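Local atomic coordinates of alginate lyase, family PL7 (Zobellia galactanivorans, PDB entry 3ZPY), a protein that probably cleaves the seaweed polysaccharide alginate by beta-elimination, through the catalytic domain described here, one part of a longer protein. Residues Tyr59-Arg64 / Gly233-Val238; Val103-Leu108 / Val142-Glu147; Ala88-Asp93 / Leu186-Gly191; Ile17-Gly22 / Pro75-Arg80. One frame throughout, in Å; residues are numbered along the deposited sequence.

The four contacts belong to a jelly-roll-like sandwich of two antiparallel sheets, as in PL7 lyases. Interaction 1 pairs strands within one sheet and interaction 4 within the other, their centres about 11 Å apart, with Phe60 packing on Val77 across the interface. Interaction 2, centred about 10 Å from interaction 1, bridges the two sheets; strand 96-107 neighbours strand 235-247 in the sheet of interaction 1. Interaction 3 ties a loop to strand 182-189 on the opposite side of the chain's centre, about 29 Å from interaction 1. Along the chain, interactions 1 and 4 alternate their segments, whereas interaction 2 closes within the span of interaction 3, so residues distant in sequence knit one domain together.

Interaction 1: Tyr59-Arg64 / Gly233-Val238; sequences YFKCYR and GSYGLV
Lys61 and Leu237 form a non-hydrogen-bonded antiparallel pair, and the lysine then crosses obliquely to Tyr235 on the same face of the sheet. Its CB lies 3.7 Å from Leu237 CD1. With CG anti to the backbone N (chi1 -170°), CG is 4.0 Å from both Leu237 CD1 and Gly236 O. The extended chain carries CE over one face of the Tyr235 ring, 3.7 Å from CD2 and displaced toward the rim. NZ ends 4.6 Å from the ring centroid and 15° off its normal, which is cation-pi geometry. An alanine here would keep the CB contact but would probably leave that tyrosine face without its methylene and ammonium cover. Tyr63 CD2 packs 3.6 Å from Tyr235 CB. Within the sheet, Phe60 pairs with Val238 and Cys62 with Gly236, each through two reciprocal N-H...O bonds. Arg64 N continues the series to Ser234 O at 3.0 Å, and one water links Arg64 O, Gly233 N and Ser234 O. Strands 58-63 and 235-247 are thus neighbours in the sandwich sheet that also holds strand 96-107. Backbone bonds fix their register, while a charged tip on an aromatic face would probably add an electrostatic component to dispersive packing.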
loop_
_atom_site.group_PDB
_atom_site.type_symbol
_atom_site.label_atom_id
_atom_site.label_comp_id
_atom_site.label_asym_id
_atom_site.label_seq_id
_atom_site.Cartn_x
_atom_site.Cartn_y
_atom_site.Cartn_z
ATOM N N TYR A 59 9.397 8.007 -2.545
ATOM C CA TYR A 59 8.732 8.268 -1.224
ATOM C C TYR A 59 7.274 8.524 -1.425
ATOM O O TYR A 59 6.884 9.225 -2.408
ATOM C CB TYR A 59 9.327 9.544 -0.658
ATOM C CG TYR A 59 10.795 9.415 -0.244
ATOM C CD1 TYR A 59 11.810 9.481 -1.200
ATOM C CD2 TYR A 59 11.176 9.267 1.127
ATOM C CE1 TYR A 59 13.181 9.367 -0.845
ATOM C CE2 TYR A 59 12.537 9.125 1.451
ATOM C CZ TYR A 59 13.509 9.176 0.499
ATOM O OH TYR A 59 14.860 9.080 0.889
ATOM N N PHE A 60 6.448 7.868 -0.592
ATOM C CA PHE A 60 4.979 8.011 -0.556
ATOM C C PHE A 60 4.687 8.551 0.763
ATOM O O PHE A 60 4.832 7.857 1.797
ATOM C CB PHE A 60 4.360 6.625 -0.707
ATOM C CG PHE A 60 4.692 5.946 -2.033
ATOM C CD1 PHE A 60 5.965 5.337 -2.224
ATOM C CD2 PHE A 60 3.739 5.886 -3.072
ATOM C CE1 PHE A 60 6.258 4.707 -3.459
ATOM C CE2 PHE A 60 4.054 5.306 -4.269
ATOM C CZ PHE A 60 5.281 4.659 -4.447
ATOM N N LYS A 61 4.239 9.840 0.755
ATOM C CA LYS A 61 4.000 10.569 2.012
ATOM C C LYS A 61 2.465 10.912 2.074
ATOM O O LYS A 61 1.937 11.577 1.134
ATOM C CB LYS A 61 4.867 11.914 1.964
ATOM C CG LYS A 61 4.883 12.608 3.295
ATOM C CD LYS A 61 5.845 13.774 3.328
ATOM C CE LYS A 61 5.925 14.418 4.673
ATOM N NZ LYS A 61 7.031 15.401 4.704
ATOM N N CYS A 62 1.836 10.423 3.132
ATOM C CA CYS A 62 0.375 10.608 3.276
ATOM C C CYS A 62 0.080 11.085 4.680
ATOM O O CYS A 62 0.804 10.747 5.625
ATOM C CB CYS A 62 -0.343 9.261 2.878
ATOM S SG CYS A 62 -2.119 9.431 2.732
ATOM N N TYR A 63 -0.990 11.850 4.832
ATOM C CA TYR A 63 -1.193 12.583 6.068
ATOM C C TYR A 63 -2.506 12.179 6.695
ATOM O O TYR A 63 -3.490 11.958 5.979
ATOM C CB TYR A 63 -1.235 14.137 5.837
ATOM C CG TYR A 63 0.013 14.640 5.174
ATOM C CD1 TYR A 63 0.220 14.428 3.790
ATOM C CD2 TYR A 63 0.954 15.402 5.913
ATOM C CE1 TYR A 63 1.365 14.824 3.148
ATOM C CE2 TYR A 63 2.138 15.835 5.252
ATOM C CZ TYR A 63 2.256 15.621 3.864
ATOM O OH TYR A 63 3.445 15.982 3.251
ATOM N N ARG A 64 -2.498 12.079 8.022
ATOM C CA ARG A 64 -3.748 11.933 8.795
ATOM C C ARG A 64 -4.696 13.046 8.359
ATOM O O ARG A 64 -4.307 14.234 8.239
ATOM C CB ARG A 64 -3.355 12.193 10.274
ATOM C CG ARG A 64 -4.489 11.982 11.304
ATOM C CD ARG A 64 -3.930 12.283 12.696
ATOM N NE ARG A 64 -4.793 11.788 13.789
ATOM C CZ ARG A 64 -5.628 12.528 14.511
ATOM N NH1 ARG A 64 -5.918 13.781 14.181
ATOM N NH2 ARG A 64 -6.210 11.999 15.580
ATOM N N GLY A 233 -0.871 17.632 10.606
ATOM C CA GLY A 233 0.526 17.636 10.190
ATOM C C GLY A 233 1.083 16.209 10.455
ATOM O O GLY A 233 2.096 15.861 10.030
ATOM N N SER A 234 0.390 15.355 11.221
ATOM C CA SER A 234 0.849 13.970 11.456
ATOM C C SER A 234 0.797 13.198 10.088
ATOM O O SER A 234 -0.108 13.372 9.264
ATOM C CB SER A 234 -0.164 13.285 12.327
ATOM O OG SER A 234 0.018 11.897 12.474
ATOM N N TYR A 235 1.769 12.352 9.827
ATOM C CA TYR A 235 1.919 11.747 8.501
ATOM C C TYR A 235 2.584 10.376 8.653
ATOM O O TYR A 235 3.266 10.113 9.694
ATOM C CB TYR A 235 2.685 12.647 7.470
ATOM C CG TYR A 235 4.150 12.862 7.845
ATOM C CD1 TYR A 235 4.496 13.735 8.875
ATOM C CD2 TYR A 235 5.135 12.022 7.331
ATOM C CE1 TYR A 235 5.876 13.916 9.217
ATOM C CE2 TYR A 235 6.490 12.174 7.669
ATOM C CZ TYR A 235 6.825 13.097 8.644
ATOM O OH TYR A 235 8.156 13.229 8.979
ATOM N N GLY A 236 2.476 9.571 7.600
ATOM C CA GLY A 236 3.358 8.407 7.477
ATOM C C GLY A 236 4.215 8.577 6.233
ATOM O O GLY A 236 3.892 9.360 5.321
ATOM N N LEU A 237 5.373 7.886 6.248
ATOM C CA LEU A 237 6.296 7.985 5.150
ATOM C C LEU A 237 6.861 6.577 4.860
ATOM O O LEU A 237 7.397 5.967 5.734
ATOM C CB LEU A 237 7.419 8.947 5.507
ATOM C CG LEU A 237 8.418 9.247 4.388
ATOM C CD1 LEU A 237 7.771 9.861 3.144
ATOM C CD2 LEU A 237 9.590 10.132 4.853
ATOM N N VAL A 238 6.670 6.144 3.632
ATOM C CA VAL A 238 7.097 4.846 3.117
ATOM C C VAL A 238 8.018 5.160 1.937
ATOM O O VAL A 238 7.774 6.075 1.136
ATOM C CB VAL A 238 5.932 3.983 2.613
ATOM C CG1 VAL A 238 6.452 2.730 1.964
ATOM C CG2 VAL A 238 4.922 3.690 3.717
HETATM O O HOH W 1 -2.160 15.311 9.447
#

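Interaction 2: Val103-Leu108 / Val142-Glu147; sequences VQVNQL and VQFIGE
Val105 and Phe144 make the tight part of this contact. The valine's CG2 comes to 3.5 Å from Phe144 CD2, an oblique approach in which the two side chains slide past each other in opposite directions. Phe144 also meets the ring of Phe121 edge-to-face, and Val105 leans on that same phenylalanine, so the pair belongs to a larger buried cluster. Just past the end of the strand, Leu108 adds to the buried part, its CD2 4.0 Å from Phe144 O. Its chi1 (-67°) puts CG beside the backbone N, and with chi2 extended at 176° CD1 reaches 3.6 Å from Gly146 N. A beta carbon on Gly146 would fall only about 3.1 Å from Leu108 CD1, which makes the glycine a good fit to the leucine methyl. Beyond Gly146 the packing thins toward solvent: Leu108 CB is 3.9 Å from Glu147 O, but the side chain of the exposed Glu147 stays more than 6 Å from the other segment. The CA atoms of Val105 and Phe144 are 7.9 Å apart, too far for strand pairing. Strands 96-107 and 138-146 belong to different sheets, and side chains of one pack on side chains and backbone of the other, as expected inside a jelly-roll sandwich.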
loop_
_atom_site.group_PDB
_atom_site.type_symbol
_atom_site.label_atom_id
_atom_site.label_comp_id
_atom_site.label_asym_id
_atom_site.label_seq_id
_atom_site.Cartn_x
_atom_site.Cartn_y
_atom_site.Cartn_z
ATOM N N VAL A 103 11.745 -1.994 0.797
ATOM C CA VAL A 103 10.923 -0.904 1.501
ATOM C C VAL A 103 11.609 -0.496 2.798
ATOM O O VAL A 103 12.293 -1.296 3.474
ATOM C CB VAL A 103 9.483 -1.455 1.800
ATOM C CG1 VAL A 103 9.470 -2.547 2.911
ATOM C CG2 VAL A 103 8.521 -0.314 2.172
ATOM N N GLN A 104 11.356 0.771 3.158
ATOM C CA GLN A 104 11.424 1.197 4.565
ATOM C C GLN A 104 10.208 2.013 4.925
ATOM O O GLN A 104 9.533 2.583 4.046
ATOM C CB GLN A 104 12.619 2.075 4.831
ATOM C CG GLN A 104 14.012 1.511 4.423
ATOM C CD GLN A 104 15.100 2.320 5.041
ATOM O OE1 GLN A 104 14.818 3.442 5.592
ATOM N NE2 GLN A 104 16.325 1.842 4.992
ATOM N N VAL A 105 9.909 1.978 6.219
ATOM C CA VAL A 105 8.890 2.892 6.746
ATOM C C VAL A 105 9.722 3.840 7.620
ATOM O O VAL A 105 10.427 3.359 8.541
ATOM C CB VAL A 105 7.727 2.212 7.467
ATOM C CG1 VAL A 105 6.783 3.287 8.029
ATOM C CG2 VAL A 105 7.060 1.191 6.544
ATOM N N ASN A 106 9.605 5.167 7.380
ATOM C CA ASN A 106 10.370 6.102 8.081
ATOM C C ASN A 106 9.581 6.892 9.151
ATOM O O ASN A 106 10.185 7.567 9.932
ATOM C CB ASN A 106 10.960 7.100 7.082
ATOM C CG ASN A 106 11.867 6.385 6.043
ATOM O OD1 ASN A 106 12.876 5.776 6.421
ATOM N ND2 ASN A 106 11.416 6.319 4.798
ATOM N N GLN A 107 8.245 6.814 9.165
ATOM C CA GLN A 107 7.445 7.601 10.079
ATOM C C GLN A 107 6.059 6.999 10.057
ATOM O O GLN A 107 5.538 6.693 8.979
ATOM C CB GLN A 107 7.319 9.072 9.545
ATOM C CG GLN A 107 6.573 9.998 10.475
ATOM C CD GLN A 107 7.311 10.477 11.726
ATOM O OE1 GLN A 107 8.482 10.496 11.823
ATOM N NE2 GLN A 107 6.582 10.985 12.617
ATOM N N LEU A 108 5.468 6.869 11.256
ATOM C CA LEU A 108 4.052 6.450 11.396
ATOM C C LEU A 108 3.207 7.683 11.718
ATOM O O LEU A 108 3.677 8.664 12.341
ATOM C CB LEU A 108 3.878 5.456 12.554
ATOM C CG LEU A 108 4.559 4.123 12.271
ATOM C CD1 LEU A 108 4.415 3.237 13.495
ATOM C CD2 LEU A 108 4.138 3.502 10.968
ATOM N N VAL A 142 -0.192 -5.516 4.289
ATOM C CA VAL A 142 1.080 -5.690 4.984
ATOM C C VAL A 142 1.378 -4.348 5.650
ATOM O O VAL A 142 1.455 -3.345 4.942
ATOM C CB VAL A 142 2.128 -6.050 3.935
ATOM C CG1 VAL A 142 3.485 -6.182 4.628
ATOM C CG2 VAL A 142 1.787 -7.331 3.173
ATOM N N GLN A 143 1.494 -4.361 6.988
ATOM C CA GLN A 143 1.485 -3.106 7.725
ATOM C C GLN A 143 2.568 -3.137 8.791
ATOM O O GLN A 143 2.998 -4.167 9.220
ATOM C CB GLN A 143 0.151 -2.893 8.469
ATOM C CG GLN A 143 -1.030 -2.965 7.468
ATOM C CD GLN A 143 -2.312 -3.247 8.062
ATOM O OE1 GLN A 143 -3.330 -2.612 7.723
ATOM N NE2 GLN A 143 -2.320 -4.291 8.896
ATOM N N PHE A 144 3.035 -1.938 9.168
ATOM C CA PHE A 144 3.715 -1.751 10.446
ATOM C C PHE A 144 2.809 -0.951 11.410
ATOM O O PHE A 144 2.214 0.029 10.983
ATOM C CB PHE A 144 5.060 -1.028 10.289
ATOM C CG PHE A 144 6.163 -1.843 9.697
ATOM C CD1 PHE A 144 6.224 -3.249 9.731
ATOM C CD2 PHE A 144 7.251 -1.140 9.192
ATOM C CE1 PHE A 144 7.312 -3.901 9.138
ATOM C CE2 PHE A 144 8.347 -1.773 8.647
ATOM C CZ PHE A 144 8.370 -3.182 8.637
ATOM N N ILE A 145 2.797 -1.412 12.660
ATOM C CA ILE A 145 2.027 -0.811 13.694
ATOM C C ILE A 145 2.961 -0.475 14.869
ATOM O O ILE A 145 3.821 -1.286 15.260
ATOM C CB ILE A 145 0.855 -1.711 14.139
ATOM C CG1 ILE A 145 0.002 -0.976 15.216
ATOM C CG2 ILE A 145 1.336 -3.098 14.648
ATOM C CD1 ILE A 145 -1.354 -1.579 15.337
ATOM N N GLY A 146 2.763 0.706 15.434
ATOM C CA GLY A 146 3.593 1.203 16.539
ATOM C C GLY A 146 2.982 2.364 17.251
ATOM O O GLY A 146 1.758 2.412 17.410
ATOM N N GLU A 147 3.791 3.276 17.748
ATOM C CA GLU A 147 3.255 4.382 18.522
ATOM C C GLU A 147 2.814 5.529 17.616
ATOM O O GLU A 147 3.262 5.639 16.451
ATOM C CB GLU A 147 4.371 4.954 19.406
ATOM C CG GLU A 147 4.924 3.991 20.417
ATOM C CD GLU A 147 6.334 4.431 20.715
ATOM O OE1 GLU A 147 6.454 5.451 21.455
ATOM O OE2 GLU A 147 7.303 3.823 20.185
#

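Interaction 3: Ala88-Asp93 / Leu186-Gly191; sequences ASWTGD and LVYSGG
Tyr188 and Trp90 leave their backbones by contrasting first torsions: the tyrosine CG is anti to its backbone N (chi1 -160°), whereas the tryptophan CG sits between its own N and carbonyl carbon (chi1 46°). The two rings meet rim to rim, Trp90 CZ3 lying 3.5 Å from Tyr188 CD2 and 3.7 Å from Tyr188 CB, with the ring planes 80° apart and neither ring over the other's face. One face of the Tyr188 ring is taken by Gly92, whose CA is 3.5 Å above the ring centre, almost on its normal, in a CH-pi contact. A beta carbon on Gly92 would clash with the ring, hence glycine suits this place. The tyrosine belongs to strand 182-189, which a two-residue turn joins to strand 192-197; Gly190 and Gly191, both at positive phi, have the angles of a type I' beta-hairpin turn. Gly191 N donates to Gly92 O at 3.0 Å from above the carbonyl plane, and Asp93 CB packs 3.5 Å from Gly191 N. A serine in place of Tyr188 would probably open a gap beneath Gly92 CA and beside the rim of Trp90. The indole itself stacks on His97, and its NE1 is hydrogen-bonded to Glu81 OE1.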
loop_
_atom_site.group_PDB
_atom_site.type_symbol
_atom_site.label_atom_id
_atom_site.label_comp_id
_atom_site.label_asym_id
_atom_site.label_seq_id
_atom_site.Cartn_x
_atom_site.Cartn_y
_atom_site.Cartn_z
ATOM N N ALA A 88 -5.222 -4.523 -13.866
ATOM C CA ALA A 88 -4.800 -5.905 -13.494
ATOM C C ALA A 88 -5.935 -6.640 -12.795
ATOM O O ALA A 88 -6.584 -6.041 -11.947
ATOM C CB ALA A 88 -3.608 -5.880 -12.610
ATOM N N SER A 89 -6.091 -7.916 -13.114
ATOM C CA SER A 89 -7.094 -8.735 -12.516
ATOM C C SER A 89 -6.692 -10.184 -12.735
ATOM O O SER A 89 -6.674 -10.678 -13.860
ATOM C CB SER A 89 -8.441 -8.463 -13.216
ATOM O OG SER A 89 -9.500 -9.299 -12.719
ATOM N N TRP A 90 -6.288 -10.848 -11.666
ATOM C CA TRP A 90 -5.752 -12.204 -11.790
ATOM C C TRP A 90 -6.156 -13.062 -10.637
ATOM O O TRP A 90 -6.748 -12.581 -9.638
ATOM C CB TRP A 90 -4.205 -12.146 -11.924
ATOM C CG TRP A 90 -3.521 -11.215 -10.930
ATOM C CD1 TRP A 90 -3.020 -9.939 -11.180
ATOM C CD2 TRP A 90 -3.243 -11.497 -9.533
ATOM N NE1 TRP A 90 -2.462 -9.415 -10.040
ATOM C CE2 TRP A 90 -2.586 -10.323 -8.996
ATOM C CE3 TRP A 90 -3.437 -12.588 -8.722
ATOM C CZ2 TRP A 90 -2.198 -10.233 -7.645
ATOM C CZ3 TRP A 90 -3.058 -12.526 -7.377
ATOM C CH2 TRP A 90 -2.442 -11.366 -6.827
ATOM N N THR A 91 -5.943 -14.356 -10.793
ATOM C CA THR A 91 -6.610 -15.372 -9.939
ATOM C C THR A 91 -5.589 -16.052 -8.976
ATOM O O THR A 91 -4.575 -16.615 -9.402
ATOM C CB THR A 91 -7.308 -16.383 -10.839
ATOM O OG1 THR A 91 -8.362 -15.699 -11.536
ATOM C CG2 THR A 91 -7.962 -17.457 -10.039
ATOM N N GLY A 92 -5.882 -16.055 -7.706
ATOM C CA GLY A 92 -4.960 -16.508 -6.676
ATOM C C GLY A 92 -4.696 -18.007 -6.635
ATOM O O GLY A 92 -3.691 -18.389 -5.977
ATOM N N ASP A 93 -5.534 -18.835 -7.269
ATOM C CA ASP A 93 -5.228 -20.275 -7.386
ATOM C C ASP A 93 -5.079 -20.754 -8.858
ATOM O O ASP A 93 -5.290 -21.928 -9.162
ATOM C CB ASP A 93 -6.274 -21.080 -6.554
ATOM C CG ASP A 93 -7.720 -20.856 -7.014
ATOM O OD1 ASP A 93 -7.925 -20.081 -7.961
ATOM O OD2 ASP A 93 -8.664 -21.476 -6.397
ATOM N N LEU A 186 5.647 -10.792 -1.836
ATOM C CA LEU A 186 4.223 -11.122 -1.527
ATOM C C LEU A 186 3.736 -12.002 -2.661
ATOM O O LEU A 186 3.802 -11.622 -3.845
ATOM C CB LEU A 186 3.486 -9.811 -1.443
ATOM C CG LEU A 186 2.026 -9.932 -1.013
ATOM C CD1 LEU A 186 1.923 -10.555 0.368
ATOM C CD2 LEU A 186 1.373 -8.542 -1.070
ATOM N N VAL A 187 3.322 -13.215 -2.315
ATOM C CA VAL A 187 2.987 -14.252 -3.312
ATOM C C VAL A 187 1.540 -14.644 -3.051
ATOM O O VAL A 187 1.163 -14.903 -1.925
ATOM C CB VAL A 187 3.903 -15.447 -3.224
ATOM C CG1 VAL A 187 3.554 -16.432 -4.349
ATOM C CG2 VAL A 187 5.417 -15.031 -3.420
ATOM N N TYR A 188 0.799 -14.826 -4.134
ATOM C CA TYR A 188 -0.538 -15.435 -4.097
ATOM C C TYR A 188 -0.467 -16.557 -5.122
ATOM O O TYR A 188 -0.307 -16.291 -6.313
ATOM C CB TYR A 188 -1.611 -14.370 -4.519
ATOM C CG TYR A 188 -3.041 -14.665 -4.084
ATOM C CD1 TYR A 188 -3.438 -15.857 -3.420
ATOM C CD2 TYR A 188 -4.001 -13.677 -4.259
ATOM C CE1 TYR A 188 -4.808 -16.082 -3.050
ATOM C CE2 TYR A 188 -5.372 -13.863 -3.872
ATOM C CZ TYR A 188 -5.737 -15.049 -3.236
ATOM O OH TYR A 188 -7.114 -15.195 -2.880
ATOM N N SER A 189 -0.547 -17.806 -4.615
ATOM C CA SER A 189 -0.334 -18.991 -5.467
ATOM C C SER A 189 -0.962 -20.150 -4.802
ATOM O O SER A 189 -0.851 -20.319 -3.573
ATOM C CB SER A 189 1.193 -19.245 -5.670
ATOM O OG SER A 189 1.368 -20.365 -6.549
ATOM N N GLY A 190 -1.672 -20.950 -5.574
ATOM C CA GLY A 190 -2.308 -22.135 -4.983
ATOM C C GLY A 190 -3.405 -21.861 -3.947
ATOM O O GLY A 190 -3.740 -22.715 -3.177
ATOM N N GLY A 191 -3.924 -20.631 -3.984
ATOM C CA GLY A 191 -4.850 -20.090 -3.098
ATOM C C GLY A 191 -4.252 -19.681 -1.748
ATOM O O GLY A 191 -4.954 -19.275 -0.878
#

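Interaction 4: Ile17-Gly22 / Pro75-Arg80; sequences INSFIG and PRVELR
Ile17 and Leu79 lie side by side on one face of the sheet, pointing the same way, with CG1 of the isoleucine 3.7 Å from CD2 of the leucine. Farther along, the edge of the Phe20 ring meets Val77, CD1 to CG2 at 4.2 Å, while Phe20 CZ lies 4.2 Å from Pro75 CB. The same ring sets CE1 3.3 Å from Arg76 O, a buried carbonyl oxygen with no polar partner in the model. Between these apolar groups, Asn18 and Glu78 form a hydrogen-bonded antiparallel pair: Asn18 N to Glu78 O is 2.8 Å, and Glu78 N returns to Asn18 O at 3.0 Å. Their side chains leave the sheet on the face away from Ile17. There the Arg76 chain bends at chi3 (84°), turning NE, and its NH1 meets Glu78 OE1 at 3.0 Å on the syn side of the carboxylate and in the guanidinium plane. Glu78 OE1 also has a salt bridge to Lys218, so one oxygen serves two cations. Strand 15-21 is flanked by strand 29-31 and strand 76-83; the latter also pairs with strands 216-219 and 221-223, while Val77 and Leu79 rest on Phe60 of strand 58-63 in the facing sheet.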
loop_
_atom_site.group_PDB
_atom_site.type_symbol
_atom_site.label_atom_id
_atom_site.label_comp_id
_atom_site.label_asym_id
_atom_site.label_seq_id
_atom_site.Cartn_x
_atom_site.Cartn_y
_atom_site.Cartn_z
ATOM N N ILE A 17 -1.065 5.726 -10.574
ATOM C CA ILE A 17 -0.624 6.477 -9.379
ATOM C C ILE A 17 -1.822 7.156 -8.721
ATOM O O ILE A 17 -2.423 8.052 -9.317
ATOM C CB ILE A 17 0.432 7.526 -9.758
ATOM C CG1 ILE A 17 1.637 6.855 -10.345
ATOM C CG2 ILE A 17 0.889 8.262 -8.494
ATOM C CD1 ILE A 17 2.550 7.895 -11.029
ATOM N N ASN A 18 -2.123 6.663 -7.478
ATOM C CA ASN A 18 -3.149 7.298 -6.602
ATOM C C ASN A 18 -2.469 8.404 -5.764
ATOM O O ASN A 18 -1.500 8.132 -5.078
ATOM C CB ASN A 18 -3.782 6.312 -5.600
ATOM C CG ASN A 18 -4.296 5.013 -6.181
ATOM O OD1 ASN A 18 -4.833 4.924 -7.295
ATOM N ND2 ASN A 18 -4.202 4.014 -5.385
ATOM N N SER A 19 -2.858 9.686 -5.915
ATOM C CA SER A 19 -2.229 10.754 -5.178
ATOM C C SER A 19 -3.165 11.877 -4.975
ATOM O O SER A 19 -4.408 11.774 -5.271
ATOM C CB SER A 19 -0.905 11.167 -5.861
ATOM O OG SER A 19 -0.112 11.947 -5.006
ATOM N N PHE A 20 -2.650 12.961 -4.400
ATOM C CA PHE A 20 -3.463 14.127 -4.084
ATOM C C PHE A 20 -2.893 15.354 -4.791
ATOM O O PHE A 20 -1.689 15.361 -5.126
ATOM C CB PHE A 20 -3.401 14.434 -2.558
ATOM C CG PHE A 20 -4.314 13.569 -1.737
ATOM C CD1 PHE A 20 -3.925 12.286 -1.371
ATOM C CD2 PHE A 20 -5.595 14.061 -1.326
ATOM C CE1 PHE A 20 -4.805 11.444 -0.695
ATOM C CE2 PHE A 20 -6.449 13.196 -0.638
ATOM C CZ PHE A 20 -6.034 11.926 -0.270
ATOM N N ILE A 21 -3.732 16.363 -4.968
ATOM C CA ILE A 21 -3.245 17.668 -5.319
ATOM C C ILE A 21 -3.571 18.661 -4.213
ATOM O O ILE A 21 -4.486 18.418 -3.414
ATOM C CB ILE A 21 -3.755 18.140 -6.702
ATOM C CG1 ILE A 21 -5.242 18.490 -6.700
ATOM C CG2 ILE A 21 -3.336 17.189 -7.816
ATOM C CD1 ILE A 21 -5.644 19.278 -7.949
ATOM N N GLY A 22 -2.842 19.775 -4.197
ATOM C CA GLY A 22 -3.065 20.837 -3.217
ATOM C C GLY A 22 -2.153 20.628 -2.037
ATOM O O GLY A 22 -1.553 19.548 -1.879
ATOM N N PRO A 75 -6.867 7.567 3.956
ATOM C CA PRO A 75 -6.282 8.092 2.702
ATOM C C PRO A 75 -5.024 7.294 2.253
ATOM O O PRO A 75 -4.418 6.494 3.006
ATOM C CB PRO A 75 -5.812 9.516 3.102
ATOM C CG PRO A 75 -5.437 9.374 4.615
ATOM C CD PRO A 75 -6.483 8.372 5.162
ATOM N N ARG A 76 -4.624 7.526 1.002
ATOM C CA ARG A 76 -3.439 6.800 0.494
ATOM C C ARG A 76 -2.737 7.628 -0.528
ATOM O O ARG A 76 -3.363 8.490 -1.178
ATOM C CB ARG A 76 -3.849 5.456 -0.174
ATOM C CG ARG A 76 -4.716 5.666 -1.441
ATOM C CD ARG A 76 -5.297 4.359 -1.954
ATOM N NE ARG A 76 -6.536 4.006 -1.261
ATOM C CZ ARG A 76 -6.873 2.778 -0.834
ATOM N NH1 ARG A 76 -6.066 1.724 -1.067
ATOM N NH2 ARG A 76 -8.091 2.603 -0.367
ATOM N N VAL A 77 -1.447 7.331 -0.722
ATOM C CA VAL A 77 -0.684 7.742 -1.887
ATOM C C VAL A 77 0.028 6.443 -2.292
ATOM O O VAL A 77 0.742 5.891 -1.500
ATOM C CB VAL A 77 0.304 8.830 -1.538
ATOM C CG1 VAL A 77 1.250 9.018 -2.721
ATOM C CG2 VAL A 77 -0.373 10.126 -1.104
ATOM N N GLU A 78 -0.288 5.880 -3.439
ATOM C CA GLU A 78 0.002 4.449 -3.676
ATOM C C GLU A 78 -0.076 4.133 -5.184
ATOM O O GLU A 78 -0.627 4.878 -5.907
ATOM C CB GLU A 78 -1.010 3.649 -2.799
ATOM C CG GLU A 78 -0.925 2.231 -2.652
ATOM C CD GLU A 78 -2.025 1.681 -1.815
ATOM O OE1 GLU A 78 -3.195 1.850 -2.062
ATOM O OE2 GLU A 78 -1.643 0.802 -1.118
ATOM N N LEU A 79 0.489 2.994 -5.568
ATOM C CA LEU A 79 0.356 2.493 -6.932
ATOM C C LEU A 79 -0.636 1.359 -6.993
ATOM O O LEU A 79 -0.695 0.516 -6.045
ATOM C CB LEU A 79 1.738 1.974 -7.389
ATOM C CG LEU A 79 2.913 2.931 -7.178
ATOM C CD1 LEU A 79 4.174 2.261 -7.720
ATOM C CD2 LEU A 79 2.651 4.225 -7.902
ATOM N N ARG A 80 -1.358 1.323 -8.127
ATOM C CA ARG A 80 -2.318 0.286 -8.427
ATOM C C ARG A 80 -1.861 -0.506 -9.638
ATOM O O ARG A 80 -1.700 0.079 -10.688
ATOM C CB ARG A 80 -3.699 0.961 -8.612
ATOM C CG ARG A 80 -4.893 -0.025 -8.733
ATOM C CD ARG A 80 -5.158 -0.485 -10.150
ATOM N NE ARG A 80 -6.520 -1.049 -10.185
ATOM C CZ ARG A 80 -6.857 -2.288 -10.580
ATOM N NH1 ARG A 80 -5.963 -3.182 -10.997
ATOM N NH2 ARG A 80 -8.114 -2.661 -10.547
#